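Side-chain contacts in phosphoribosylaminoimidazole-succinocarboxamide synthase (Pyrococcus horikoshii, PDB 3U55), which catalyses the ATP-dependent ligation of L-aspartate to the carboxylate of 5-aminoimidazole-4-carboxylate ribonucleotide (CAIR), a step of de novo purine biosynthesis: residues A[196-201]-A[209-214]; A[91-94]-A[99-102]; A[36-41]-A[214-219]; A[25-30]-A[189-194]; A[120-125]-A[175-180]. All coordinates share one frame; numbering follows the deposited sequence.

Interaction 1. Residues A[196-201]-A[209-214]; sequences TCRFWD and DKDVFR. With SO4 (sulfate ion), chain C; SO4 (sulfate ion), chain B.
Arg198 gives its NE to Asp211 OD2, 2.8 Å away, in a salt bridge. With CG anti to the carbonyl carbon (chi1 -77°) and the chain extended on to NE, the guanidinium is carried past Asp209 to the next carboxylate. Asp211 OD2 lies in the guanidinium plane and is met on its syn side, 26° out of the carboxylate plane, the two flat groups being turned 43° against each other. The second oxygen, Asp211 OD1, takes Arg214 NH2 at 2.8 Å from above the carboxylate plane, so one aspartate serves two arginines. Asp209 ties strand 197-201, part of the large antiparallel sheet, to the turn leading into helix 211-214. Its OD1 accepts from Phe199 N (2.8 Å) through the anti lone pair, while Asp209 OD2 caps Asp211 N at 2.8 Å. A water at the edge of the Trp200 ring accepts from Trp200 NE1 (2.8 Å) and donates to Asp209 OD1 and Asp211 OD2, linking the indole to both carboxylates. Arg198 NH1 and NH2 both reach one sulfate, and NH1 also pairs with Asp173. Arg214 NE and NH1 reach a second sulfate, whose O1 is 2.8 Å from Lys210 NZ.

Interaction 2. Residues A[91-94]-A[99-102]; sequences VVRN and SLKK. With SO4 (sulfate ion), chain B.
Strand 91-93 and the 3-10 segment that includes 99-102 come no nearer than 8.7 Å between the CA atoms of Arg93 and Leu100, so side chains have to span the gap. Arg93 does most of it. Its chain bends at chi3 (76°), which lays the guanidinium across Leu100: Leu100 CB covers one face near the rim, 3.8 Å from Arg93 NE, and Leu100 CD2 lies 4.0 Å from Arg93 CD. The two side chains run antiparallel alongside one another. A sulfate sits at the guanidinium edge, with Arg93 NH2 pointing almost straight at its O1; the modelled separation is too short to be taken literally. The same O1 accepts from the backbone, Ser99 N, at 2.8 Å. Arg93 NH1 pairs with Glu118, and Leu100 also packs on His135 of the second subunit. An arginine and a backbone N-H converging on one tetrahedral anion are consistent with a phosphate-binding pocket, probably the one that takes the phosphate of the ribonucleotide substrate.

Interaction 3. Residues A[36-41]-A[214-219]; sequences GTKKAR and RFDKGD. With SO4 (sulfate ion), chain C.
Lys38 stretches toward Asp216 with every torsion near anti, starting with CG anti to the backbone N (chi1 -167°). CB leaves the strand toward the 214-219 loop. CG and CD then pass beside the Phe213 ring. CE is the first atom to come near the loop, 3.8 Å from Asp216 OD1. At the tip, NZ makes a salt bridge with Asp216 OD1 at 2.8 Å, meeting it 42° out of the carboxylate plane. NZ also gives a weak bond to Arg214 O (3.3 Å) and a hydrogen bond to Phe213 O, and has a cation-pi contact with the Phe213 ring. A water accepts from Lys38 NZ at 3.2 Å and donates to Asp216 OD2 at 2.6 Å, so that the ammonium is linked to both carboxylate oxygens, one directly and one through the water. Strand 38-41 pairs with strand 30-33, with a classic beta bulge where Thr37 and Lys38 both face Ala33; from this hairpin the lysine reaches the end of helix 211-214 and the loop that leads on to helix 220-232.

Interaction 4. Residues A[25-30]-A[189-194]; sequences MEFKDD and ADEISP
The loop 189-194, which links strand 186-188 to strand 197-201, lies against Met25 and Phe27 at the end of strand 22-27, a member of the four-stranded antiparallel N-terminal sheet. Met25 runs with CG anti to the backbone N (chi1 -179°) and turns at its last torsion, which sets the methyl and the sulfur beside one carbonyl: CE is 3.3 Å and SD 3.4 Å from Asp190 O. That oxygen also receives a weak hydrogen bond from His68. Phe27 meets Glu191 with the edge of its ring, CE1 standing 3.7 Å from Glu191 OE1 and equally far from Glu191 CB, while the ring and carboxylate planes are nearly perpendicular (86°). The contact thus fastens the N-terminal sheet to a loop of the larger one, with helix 45-62 beside it: Phe27 touches Ser53, and Ser53 OG accepts from Ile192 N. The carboxylate of Glu191 is held by polar partners on both oxygens. Ser193 OG donates to Glu191 OE1 at 2.6 Å from above the carboxylate plane, and Glu191 OE2 pairs with Lys13, which also bridges to Asp190 OD2. Replacing Glu191 by alanine would probably leave the Ser193 hydroxyl without its acceptor, Lys13 with Asp190 as the remaining carboxylate of the two, and Phe27 CE1 without the oxygen at its edge, though CB would still touch it. Ser193 OG in turn accepts from Asp195 N.

Interaction 5. Residues A[120-125]-A[175-180]; sequences YYKNDE and KLEFGK
Lys122 and Glu177 are joined by a salt bridge, NZ to OE2 at 2.9 Å. The ammonium approaches from above the carboxylate plane, 40° out of it. A second charge shares the lysine, since Lys122 NZ also pairs with Glu89 OE1. Van der Waals contact backs the ion pair: the lysine chain is bent at chi3 (70°) and chi4 (79°), which brings CE to 3.6 Å from Glu177 OE2 and CD to 3.8 Å from the same oxygen. Glu177 reaches across with its chain extended beyond CG, and the two side chains cross at about a right angle. In the six-stranded antiparallel sheet, strands 111-121 and 169-180 both neighbour strand 84-93, and the bridge spans that middle strand, which supplies Glu89. A leucine in place of Lys122 would probably leave Glu177 and Glu89 facing each other without the positive charge that now lies between them. Hydrogen bonding and packing within 120-125 involve Asn123: its ND2 donates to Tyr121 OH at 3.1 Å, nearly in the amide plane, and its CB lies over one face of the Tyr121 ring. Tyr121 packs on Arg103 and Asn123 on Pro105, both of the second subunit.

How the interactions relate
Interactions 1, 2 and 3 gather round two neighbouring sulfates. Interactions 1 and 2 share one of them, where Arg198 NH1 and Arg93 NH2 come within 3.7 Å of each other, as suits a pocket for an anion. Interactions 1 and 3 share Arg214 and the other sulfate, and Phe213 O is 2.8 Å from Lys38 NZ. The sulfates, probably from the crystallisation liquor, may mark sites for anionic groups of the substrates. Interaction 4 meets interaction 1 where Lys210 N lies 2.9 Å from Pro194 O. It also meets interaction 5, where Ala189 N lies 2.9 Å from Glu177 O. Interactions 2 and 5, with centres 16 Å apart, both touch the second subunit.

Interaction 1. Residues A[196-201]-A[209-214]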
# COMPACT_ATOMS: atom_id res chain seq x y z
N THR A 196 20.69 5.38 1.16
CA THR A 196 19.25 5.50 1.43
C THR A 196 18.51 6.46 0.49
O THR A 196 17.29 6.63 0.60
CB THR A 196 19.00 5.91 2.89
OG1 THR A 196 19.67 7.15 3.17
CG2 THR A 196 19.48 4.83 3.85
N CYS A 197 19.25 7.08 -0.42
CA CYS A 197 18.67 8.03 -1.37
C CYS A 197 19.05 7.61 -2.78
O CYS A 197 20.10 6.99 -2.99
CB CYS A 197 19.24 9.43 -1.15
SG CYS A 197 19.08 10.15 0.50
N ARG A 198 18.21 7.96 -3.75
CA ARG A 198 18.65 7.96 -5.14
C ARG A 198 19.03 9.37 -5.56
O ARG A 198 18.24 10.31 -5.43
CB ARG A 198 17.61 7.34 -6.07
CG ARG A 198 17.58 5.83 -6.00
CD ARG A 198 16.60 5.23 -7.00
NE ARG A 198 16.63 3.76 -6.92
CZ ARG A 198 15.85 3.04 -6.11
NH1 ARG A 198 14.96 3.63 -5.33
NH2 ARG A 198 15.95 1.72 -6.11
N PHE A 199 20.28 9.51 -6.01
CA PHE A 199 20.86 10.78 -6.45
C PHE A 199 21.29 10.64 -7.91
O PHE A 199 22.09 9.77 -8.22
CB PHE A 199 22.13 11.11 -5.66
CG PHE A 199 21.93 11.34 -4.17
CD1 PHE A 199 20.91 12.15 -3.68
CD2 PHE A 199 22.84 10.79 -3.27
CE1 PHE A 199 20.78 12.39 -2.31
CE2 PHE A 199 22.72 11.02 -1.89
CZ PHE A 199 21.69 11.81 -1.41
N TRP A 200 20.77 11.49 -8.80
CA TRP A 200 21.19 11.49 -10.21
C TRP A 200 21.90 12.80 -10.55
O TRP A 200 21.49 13.87 -10.11
CB TRP A 200 19.99 11.33 -11.14
CG TRP A 200 19.33 9.98 -11.15
CD1 TRP A 200 19.67 8.88 -10.40
CD2 TRP A 200 18.19 9.59 -11.92
NE1 TRP A 200 18.82 7.84 -10.67
CE2 TRP A 200 17.90 8.25 -11.60
CE3 TRP A 200 17.38 10.25 -12.85
CZ2 TRP A 200 16.84 7.55 -12.18
CZ3 TRP A 200 16.32 9.55 -13.44
CH2 TRP A 200 16.06 8.22 -13.09
N ASP A 201 22.96 12.72 -11.36
CA ASP A 201 23.58 13.95 -11.87
C ASP A 201 22.55 14.71 -12.70
O ASP A 201 21.85 14.11 -13.52
CB ASP A 201 24.82 13.64 -12.71
CG ASP A 201 25.38 14.88 -13.38
OD1 ASP A 201 25.85 15.78 -12.66
OD2 ASP A 201 25.33 14.97 -14.61
N ASP A 209 24.75 6.80 -6.35
CA ASP A 209 24.11 6.19 -5.18
C ASP A 209 24.28 4.68 -5.20
O ASP A 209 25.02 4.13 -6.02
CB ASP A 209 22.62 6.56 -5.14
CG ASP A 209 21.89 6.19 -6.43
OD1 ASP A 209 21.04 6.98 -6.90
OD2 ASP A 209 22.17 5.11 -7.00
N LYS A 210 23.56 4.01 -4.30
CA LYS A 210 23.62 2.55 -4.16
C LYS A 210 23.24 1.76 -5.43
O LYS A 210 23.60 0.59 -5.55
CB LYS A 210 22.77 2.12 -2.97
CG LYS A 210 23.11 0.75 -2.41
CD LYS A 210 22.15 0.42 -1.27
CE LYS A 210 22.41 -0.95 -0.71
NZ LYS A 210 21.44 -1.30 0.37
N ASP A 211 22.52 2.38 -6.36
CA ASP A 211 22.15 1.71 -7.63
C ASP A 211 23.38 1.34 -8.47
O ASP A 211 23.32 0.43 -9.30
CB ASP A 211 21.18 2.56 -8.46
CG ASP A 211 19.72 2.38 -8.03
OD1 ASP A 211 19.39 1.42 -7.31
OD2 ASP A 211 18.89 3.22 -8.45
N VAL A 212 24.49 2.04 -8.24
CA VAL A 212 25.77 1.74 -8.87
C VAL A 212 26.25 0.34 -8.43
O VAL A 212 26.81 -0.40 -9.23
CB VAL A 212 26.82 2.83 -8.55
CG1 VAL A 212 28.24 2.40 -8.94
CG2 VAL A 212 26.45 4.12 -9.27
N PHE A 213 26.00 0.01 -7.17
CA PHE A 213 26.27 -1.33 -6.64
C PHE A 213 25.18 -2.33 -7.02
O PHE A 213 25.49 -3.44 -7.45
CB PHE A 213 26.44 -1.28 -5.11
CG PHE A 213 26.38 -2.62 -4.43
CD1 PHE A 213 27.33 -3.61 -4.71
CD2 PHE A 213 25.38 -2.90 -3.51
CE1 PHE A 213 27.27 -4.85 -4.07
CE2 PHE A 213 25.31 -4.13 -2.87
CZ PHE A 213 26.26 -5.11 -3.15
N ARG A 214 23.91 -1.94 -6.88
CA ARG A 214 22.78 -2.80 -7.24
C ARG A 214 22.88 -3.32 -8.67
O ARG A 214 22.65 -4.51 -8.93
CB ARG A 214 21.44 -2.08 -7.05
CG ARG A 214 20.97 -1.94 -5.61
CD ARG A 214 19.52 -1.45 -5.55
NE ARG A 214 19.13 -1.07 -4.19
CZ ARG A 214 19.04 0.18 -3.75
NH1 ARG A 214 18.69 0.40 -2.49
NH2 ARG A 214 19.28 1.21 -4.56
S SO4 C . 18.12 -3.06 -1.11
O1 SO4 C . 19.36 -2.29 -1.16
O2 SO4 C . 18.24 -4.08 -0.07
O3 SO4 C . 17.01 -2.16 -0.79
O4 SO4 C . 17.90 -3.71 -2.40
S SO4 B . 12.87 0.88 -3.82
O1 SO4 B . 12.46 1.69 -4.96
O2 SO4 B . 14.19 1.29 -3.36
O3 SO4 B . 11.88 1.05 -2.76
O4 SO4 B . 12.94 -0.52 -4.22
O HOH W 1 19.76 5.81 -8.95

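Interaction 2. Residues A[91-94]-A[99-102]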
# COMPACT_ATOMS: atom_id res chain seq x y z
N VAL A 91 9.19 6.29 2.46
CA VAL A 91 9.86 6.58 1.20
C VAL A 91 9.18 7.76 0.48
O VAL A 91 7.97 7.73 0.25
CB VAL A 91 9.88 5.32 0.29
CG1 VAL A 91 10.57 5.62 -1.02
CG2 VAL A 91 10.55 4.13 1.03
N VAL A 92 9.95 8.79 0.15
CA VAL A 92 9.44 9.92 -0.63
C VAL A 92 10.03 9.84 -2.03
O VAL A 92 11.23 9.64 -2.17
CB VAL A 92 9.79 11.29 0.02
CG1 VAL A 92 9.17 12.45 -0.77
CG2 VAL A 92 9.29 11.36 1.45
N ARG A 93 9.20 9.99 -3.05
CA ARG A 93 9.64 9.82 -4.44
C ARG A 93 9.22 11.02 -5.30
O ARG A 93 8.05 11.41 -5.32
CB ARG A 93 9.10 8.49 -5.02
CG ARG A 93 8.90 7.36 -3.96
CD ARG A 93 8.49 6.00 -4.57
NE ARG A 93 9.66 5.37 -5.17
CZ ARG A 93 10.21 4.22 -4.80
NH1 ARG A 93 9.71 3.45 -3.83
NH2 ARG A 93 11.29 3.82 -5.45
N ASN A 94 10.20 11.59 -6.00
CA ASN A 94 10.01 12.73 -6.90
C ASN A 94 10.07 12.31 -8.37
O ASN A 94 9.41 12.91 -9.23
CB ASN A 94 11.10 13.76 -6.65
CG ASN A 94 11.07 14.32 -5.25
OD1 ASN A 94 10.04 14.84 -4.79
ND2 ASN A 94 12.19 14.22 -4.55
N SER A 99 11.23 0.30 -7.08
CA SER A 99 10.01 -0.51 -6.92
C SER A 99 8.75 0.16 -7.45
O SER A 99 7.76 -0.51 -7.74
CB SER A 99 9.82 -0.93 -5.45
OG SER A 99 9.26 0.12 -4.68
N LEU A 100 8.78 1.48 -7.59
CA LEU A 100 7.60 2.21 -8.08
C LEU A 100 7.20 1.77 -9.49
O LEU A 100 6.02 1.77 -9.83
CB LEU A 100 7.82 3.73 -8.02
CG LEU A 100 6.61 4.62 -8.36
CD1 LEU A 100 5.40 4.31 -7.47
CD2 LEU A 100 6.99 6.09 -8.26
N LYS A 101 8.19 1.38 -10.29
CA LYS A 101 7.95 0.89 -11.66
C LYS A 101 7.09 -0.38 -11.70
O LYS A 101 6.52 -0.71 -12.73
CB LYS A 101 9.28 0.61 -12.37
CG LYS A 101 10.15 1.85 -12.61
CD LYS A 101 11.43 1.50 -13.38
CE LYS A 101 12.29 0.50 -12.61
NZ LYS A 101 13.63 0.32 -13.23
N LYS A 102 7.01 -1.08 -10.57
CA LYS A 102 6.20 -2.29 -10.46
C LYS A 102 4.83 -1.99 -9.84
O LYS A 102 4.00 -2.89 -9.68
CB LYS A 102 6.94 -3.36 -9.65
CG LYS A 102 8.18 -3.92 -10.35
CD LYS A 102 9.11 -4.63 -9.38
S SO4 B . 12.87 0.88 -3.82
O1 SO4 B . 12.46 1.69 -4.96
O2 SO4 B . 14.19 1.29 -3.36
O3 SO4 B . 11.88 1.05 -2.76
O4 SO4 B . 12.94 -0.52 -4.22

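Interaction 3. Residues A[36-41]-A[214-219]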
# COMPACT_ATOMS: atom_id res chain seq x y z
N GLY A 36 19.52 -9.17 0.83
CA GLY A 36 20.66 -9.91 1.37
C GLY A 36 21.42 -10.80 0.41
O GLY A 36 22.49 -11.31 0.76
N THR A 37 20.88 -11.00 -0.79
CA THR A 37 21.47 -11.92 -1.76
C THR A 37 22.76 -11.39 -2.40
O THR A 37 23.63 -12.17 -2.80
CB THR A 37 20.47 -12.32 -2.86
OG1 THR A 37 20.01 -11.16 -3.55
CG2 THR A 37 19.28 -13.06 -2.25
N LYS A 38 22.87 -10.06 -2.50
CA LYS A 38 24.08 -9.43 -3.03
C LYS A 38 24.85 -8.74 -1.92
O LYS A 38 24.31 -7.89 -1.21
CB LYS A 38 23.75 -8.44 -4.16
CG LYS A 38 24.96 -8.00 -4.96
CD LYS A 38 24.57 -7.14 -6.15
CE LYS A 38 25.81 -6.76 -6.95
NZ LYS A 38 25.45 -6.14 -8.26
N LYS A 39 26.12 -9.10 -1.76
CA LYS A 39 26.97 -8.56 -0.70
C LYS A 39 28.35 -8.18 -1.22
O LYS A 39 28.91 -8.87 -2.08
CB LYS A 39 27.13 -9.56 0.45
CG LYS A 39 25.88 -9.79 1.29
CD LYS A 39 26.19 -10.74 2.44
CE LYS A 39 24.92 -11.13 3.19
NZ LYS A 39 25.17 -12.18 4.21
N ALA A 40 28.89 -7.10 -0.68
CA ALA A 40 30.26 -6.66 -0.95
C ALA A 40 30.71 -5.66 0.11
O ALA A 40 29.89 -5.09 0.83
CB ALA A 40 30.37 -6.05 -2.35
N ARG A 41 32.02 -5.45 0.20
CA ARG A 41 32.59 -4.45 1.10
C ARG A 41 33.32 -3.38 0.29
O ARG A 41 34.13 -3.69 -0.59
CB ARG A 41 33.57 -5.09 2.08
CG ARG A 41 32.95 -6.12 3.02
CD ARG A 41 33.97 -6.62 4.05
NE ARG A 41 34.23 -5.64 5.10
CZ ARG A 41 35.26 -4.80 5.12
NH1 ARG A 41 36.16 -4.80 4.14
NH2 ARG A 41 35.39 -3.94 6.13
N ARG A 214 23.91 -1.94 -6.88
CA ARG A 214 22.78 -2.80 -7.24
C ARG A 214 22.88 -3.32 -8.67
O ARG A 214 22.65 -4.51 -8.93
CB ARG A 214 21.44 -2.08 -7.05
CG ARG A 214 20.97 -1.94 -5.61
CD ARG A 214 19.52 -1.45 -5.55
NE ARG A 214 19.13 -1.07 -4.19
CZ ARG A 214 19.04 0.18 -3.75
NH1 ARG A 214 18.69 0.40 -2.49
NH2 ARG A 214 19.28 1.21 -4.56
N PHE A 215 23.24 -2.44 -9.60
CA PHE A 215 23.21 -2.79 -11.02
C PHE A 215 24.55 -2.69 -11.75
O PHE A 215 24.59 -2.61 -12.98
CB PHE A 215 22.12 -1.98 -11.74
CG PHE A 215 20.76 -2.15 -11.13
CD1 PHE A 215 20.08 -3.37 -11.23
CD2 PHE A 215 20.15 -1.10 -10.45
CE1 PHE A 215 18.82 -3.53 -10.66
CE2 PHE A 215 18.89 -1.25 -9.88
CZ PHE A 215 18.23 -2.47 -9.99
N ASP A 216 25.64 -2.70 -10.98
CA ASP A 216 27.01 -2.65 -11.51
C ASP A 216 27.19 -1.55 -12.56
O ASP A 216 27.62 -1.81 -13.70
CB ASP A 216 27.45 -4.02 -12.05
CG ASP A 216 27.34 -5.13 -11.01
OD1 ASP A 216 27.43 -4.85 -9.79
OD2 ASP A 216 27.18 -6.30 -11.41
N LYS A 217 26.84 -0.32 -12.18
CA LYS A 217 26.88 0.81 -13.10
C LYS A 217 28.25 1.46 -13.14
O LYS A 217 28.50 2.35 -13.97
CB LYS A 217 25.82 1.85 -12.72
CG LYS A 217 24.39 1.35 -12.83
CD LYS A 217 23.42 2.45 -12.44
CE LYS A 217 22.00 2.06 -12.78
NZ LYS A 217 21.16 3.28 -12.91
N GLY A 218 29.13 1.02 -12.25
CA GLY A 218 30.47 1.57 -12.13
C GLY A 218 31.06 1.36 -10.75
O GLY A 218 30.67 0.44 -10.03
N ASP A 219 31.99 2.23 -10.39
CA ASP A 219 32.70 2.14 -9.12
C ASP A 219 31.90 2.87 -8.04
O ASP A 219 31.74 4.10 -8.10
CB ASP A 219 34.09 2.77 -9.28
CG ASP A 219 35.00 2.51 -8.09
OD1 ASP A 219 34.77 3.10 -7.02
OD2 ASP A 219 35.96 1.74 -8.25
S SO4 C . 18.12 -3.06 -1.11
O1 SO4 C . 19.36 -2.29 -1.16
O2 SO4 C . 18.24 -4.08 -0.07
O3 SO4 C . 17.01 -2.16 -0.79
O4 SO4 C . 17.90 -3.71 -2.40
O HOH W 2 27.51 -8.12 -9.59

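Interaction 4. Residues A[25-30]-A[189-194]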
# COMPACT_ATOMS: atom_id res chain seq x y z
N MET A 25 25.79 5.36 16.68
CA MET A 25 25.48 4.82 15.37
C MET A 25 26.76 4.78 14.56
O MET A 25 27.37 5.82 14.29
CB MET A 25 24.41 5.65 14.66
CG MET A 25 24.02 5.12 13.28
SD MET A 25 22.58 5.99 12.61
CE MET A 25 23.25 7.62 12.34
N GLU A 26 27.17 3.57 14.18
CA GLU A 26 28.45 3.35 13.50
C GLU A 26 28.23 2.86 12.08
O GLU A 26 27.51 1.89 11.86
CB GLU A 26 29.29 2.34 14.30
CG GLU A 26 30.64 2.00 13.69
CD GLU A 26 31.34 0.88 14.44
OE1 GLU A 26 31.66 -0.15 13.80
OE2 GLU A 26 31.55 1.02 15.66
N PHE A 27 28.85 3.54 11.11
CA PHE A 27 28.70 3.21 9.70
C PHE A 27 29.82 2.26 9.26
O PHE A 27 30.99 2.53 9.50
CB PHE A 27 28.73 4.48 8.85
CG PHE A 27 27.54 5.39 9.05
CD1 PHE A 27 26.58 5.53 8.06
CD2 PHE A 27 27.40 6.13 10.22
CE1 PHE A 27 25.49 6.38 8.23
CE2 PHE A 27 26.31 6.99 10.40
CZ PHE A 27 25.35 7.11 9.40
N LYS A 28 29.44 1.17 8.60
CA LYS A 28 30.40 0.15 8.17
C LYS A 28 30.60 0.18 6.66
O LYS A 28 29.86 0.85 5.93
CB LYS A 28 29.93 -1.24 8.61
CG LYS A 28 29.88 -1.43 10.12
CD LYS A 28 29.20 -2.75 10.48
N ASP A 29 31.61 -0.55 6.18
CA ASP A 29 31.92 -0.60 4.75
C ASP A 29 31.10 -1.65 3.99
O ASP A 29 31.18 -1.73 2.76
CB ASP A 29 33.43 -0.83 4.53
CG ASP A 29 34.25 0.41 4.85
OD1 ASP A 29 35.50 0.32 4.81
OD2 ASP A 29 33.67 1.48 5.15
N ASP A 30 30.31 -2.43 4.73
CA ASP A 30 29.46 -3.48 4.15
C ASP A 30 28.32 -2.91 3.32
O ASP A 30 27.70 -1.92 3.70
CB ASP A 30 28.88 -4.37 5.25
CG ASP A 30 29.94 -5.09 6.06
OD1 ASP A 30 29.80 -5.16 7.29
OD2 ASP A 30 30.92 -5.60 5.46
N ALA A 189 15.29 9.71 12.35
CA ALA A 189 16.36 8.83 12.82
C ALA A 189 17.16 8.21 11.66
O ALA A 189 17.25 8.81 10.59
CB ALA A 189 15.79 7.75 13.74
N ASP A 190 17.74 7.04 11.90
CA ASP A 190 18.53 6.31 10.89
C ASP A 190 19.59 7.21 10.23
O ASP A 190 20.30 7.95 10.93
CB ASP A 190 17.61 5.61 9.86
CG ASP A 190 18.33 4.51 9.08
OD1 ASP A 190 18.38 4.58 7.84
OD2 ASP A 190 18.86 3.57 9.72
N GLU A 191 19.70 7.14 8.90
CA GLU A 191 20.76 7.83 8.16
C GLU A 191 20.18 8.55 6.94
O GLU A 191 19.05 8.28 6.53
CB GLU A 191 21.84 6.83 7.70
CG GLU A 191 21.37 5.89 6.59
CD GLU A 191 22.46 4.93 6.10
OE1 GLU A 191 23.40 5.36 5.41
OE2 GLU A 191 22.34 3.73 6.41
N ILE A 192 20.97 9.45 6.37
CA ILE A 192 20.66 10.06 5.08
C ILE A 192 21.95 10.04 4.27
O ILE A 192 22.88 10.79 4.57
CB ILE A 192 20.10 11.50 5.19
CG1 ILE A 192 18.87 11.56 6.09
CG2 ILE A 192 19.76 12.06 3.80
CD1 ILE A 192 18.38 12.97 6.39
N SER A 193 22.00 9.18 3.26
CA SER A 193 23.23 8.91 2.53
C SER A 193 22.93 8.36 1.14
O SER A 193 21.77 8.06 0.82
CB SER A 193 24.08 7.90 3.30
OG SER A 193 23.52 6.60 3.18
N PRO A 194 23.97 8.19 0.30
CA PRO A 194 23.77 7.55 -1.00
C PRO A 194 23.31 6.09 -0.89
O PRO A 194 22.93 5.49 -1.90
CB PRO A 194 25.16 7.63 -1.64
CG PRO A 194 25.81 8.80 -0.98
CD PRO A 194 25.34 8.73 0.44

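Interaction 5. Residues A[120-125]-A[175-180]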
# COMPACT_ATOMS: atom_id res chain seq x y z
N TYR A 120 6.25 1.67 4.56
CA TYR A 120 6.60 0.25 4.59
C TYR A 120 6.72 -0.21 6.02
O TYR A 120 7.31 0.46 6.86
CB TYR A 120 7.90 -0.03 3.82
CG TYR A 120 7.76 0.21 2.35
CD1 TYR A 120 7.38 -0.83 1.49
CD2 TYR A 120 7.98 1.48 1.81
CE1 TYR A 120 7.22 -0.61 0.13
CE2 TYR A 120 7.83 1.71 0.45
CZ TYR A 120 7.45 0.66 -0.39
OH TYR A 120 7.30 0.88 -1.73
N TYR A 121 6.11 -1.35 6.29
CA TYR A 121 6.17 -1.95 7.62
C TYR A 121 7.48 -2.72 7.78
O TYR A 121 7.73 -3.67 7.05
CB TYR A 121 4.95 -2.86 7.80
CG TYR A 121 4.97 -3.73 9.04
CD1 TYR A 121 5.43 -3.25 10.26
CD2 TYR A 121 4.49 -5.04 8.99
CE1 TYR A 121 5.43 -4.06 11.41
CE2 TYR A 121 4.48 -5.85 10.12
CZ TYR A 121 4.96 -5.36 11.32
OH TYR A 121 4.94 -6.18 12.44
N LYS A 122 8.32 -2.30 8.73
CA LYS A 122 9.59 -2.98 8.98
C LYS A 122 9.35 -4.32 9.67
O LYS A 122 8.98 -4.36 10.84
CB LYS A 122 10.54 -2.11 9.81
CG LYS A 122 11.18 -0.97 9.04
CD LYS A 122 12.10 -0.13 9.94
CE LYS A 122 13.37 -0.87 10.34
NZ LYS A 122 14.38 -0.86 9.24
N ASN A 123 9.52 -5.40 8.91
CA ASN A 123 9.25 -6.76 9.37
C ASN A 123 9.95 -7.72 8.43
O ASN A 123 9.51 -7.90 7.30
CB ASN A 123 7.74 -7.03 9.41
CG ASN A 123 7.40 -8.41 9.96
OD1 ASN A 123 7.84 -9.44 9.45
ND2 ASN A 123 6.58 -8.44 11.01
N ASP A 124 11.04 -8.33 8.90
CA ASP A 124 11.87 -9.21 8.05
C ASP A 124 11.11 -10.42 7.53
O ASP A 124 11.25 -10.79 6.36
CB ASP A 124 13.12 -9.67 8.81
CG ASP A 124 14.16 -8.57 8.98
OD1 ASP A 124 14.25 -7.68 8.10
OD2 ASP A 124 14.89 -8.59 9.99
N GLU A 125 10.31 -11.03 8.40
CA GLU A 125 9.52 -12.21 8.07
C GLU A 125 8.51 -11.96 6.95
O GLU A 125 8.24 -12.85 6.14
CB GLU A 125 8.79 -12.73 9.32
CG GLU A 125 9.66 -13.58 10.24
N LYS A 175 14.69 7.27 1.62
CA LYS A 175 14.02 6.49 2.66
C LYS A 175 14.37 7.04 4.04
O LYS A 175 15.55 7.24 4.36
CB LYS A 175 14.43 5.03 2.55
CG LYS A 175 13.66 4.08 3.46
N LEU A 176 13.33 7.29 4.84
CA LEU A 176 13.51 7.77 6.21
C LEU A 176 12.97 6.79 7.24
O LEU A 176 12.07 5.98 6.96
CB LEU A 176 12.80 9.11 6.42
CG LEU A 176 13.16 10.32 5.55
CD1 LEU A 176 12.29 11.50 5.95
CD2 LEU A 176 14.65 10.69 5.62
N GLU A 177 13.51 6.87 8.45
CA GLU A 177 12.93 6.21 9.61
C GLU A 177 12.74 7.26 10.70
O GLU A 177 13.41 8.29 10.69
CB GLU A 177 13.82 5.06 10.10
CG GLU A 177 14.11 4.01 9.02
CD GLU A 177 14.73 2.73 9.57
OE1 GLU A 177 14.80 2.57 10.80
OE2 GLU A 177 15.13 1.88 8.75
N PHE A 178 11.82 7.00 11.61
CA PHE A 178 11.45 7.94 12.66
C PHE A 178 11.26 7.19 13.97
O PHE A 178 10.98 5.99 13.99
CB PHE A 178 10.11 8.61 12.34
CG PHE A 178 10.16 9.54 11.15
CD1 PHE A 178 10.41 10.89 11.32
CD2 PHE A 178 9.91 9.05 9.87
CE1 PHE A 178 10.44 11.76 10.23
CE2 PHE A 178 9.93 9.90 8.77
CZ PHE A 178 10.19 11.26 8.95
N GLY A 179 11.38 7.93 15.06
CA GLY A 179 11.05 7.42 16.38
C GLY A 179 10.47 8.55 17.22
O GLY A 179 10.44 9.71 16.78
N LYS A 180 10.03 8.20 18.42
CA LYS A 180 9.43 9.16 19.32
C LYS A 180 10.35 9.39 20.52
O LYS A 180 10.88 8.44 21.10
CB LYS A 180 8.06 8.63 19.77
CG LYS A 180 7.08 9.71 20.14
CD LYS A 180 5.65 9.35 19.75
CE LYS A 180 5.04 8.33 20.68
NZ LYS A 180 3.56 8.21 20.46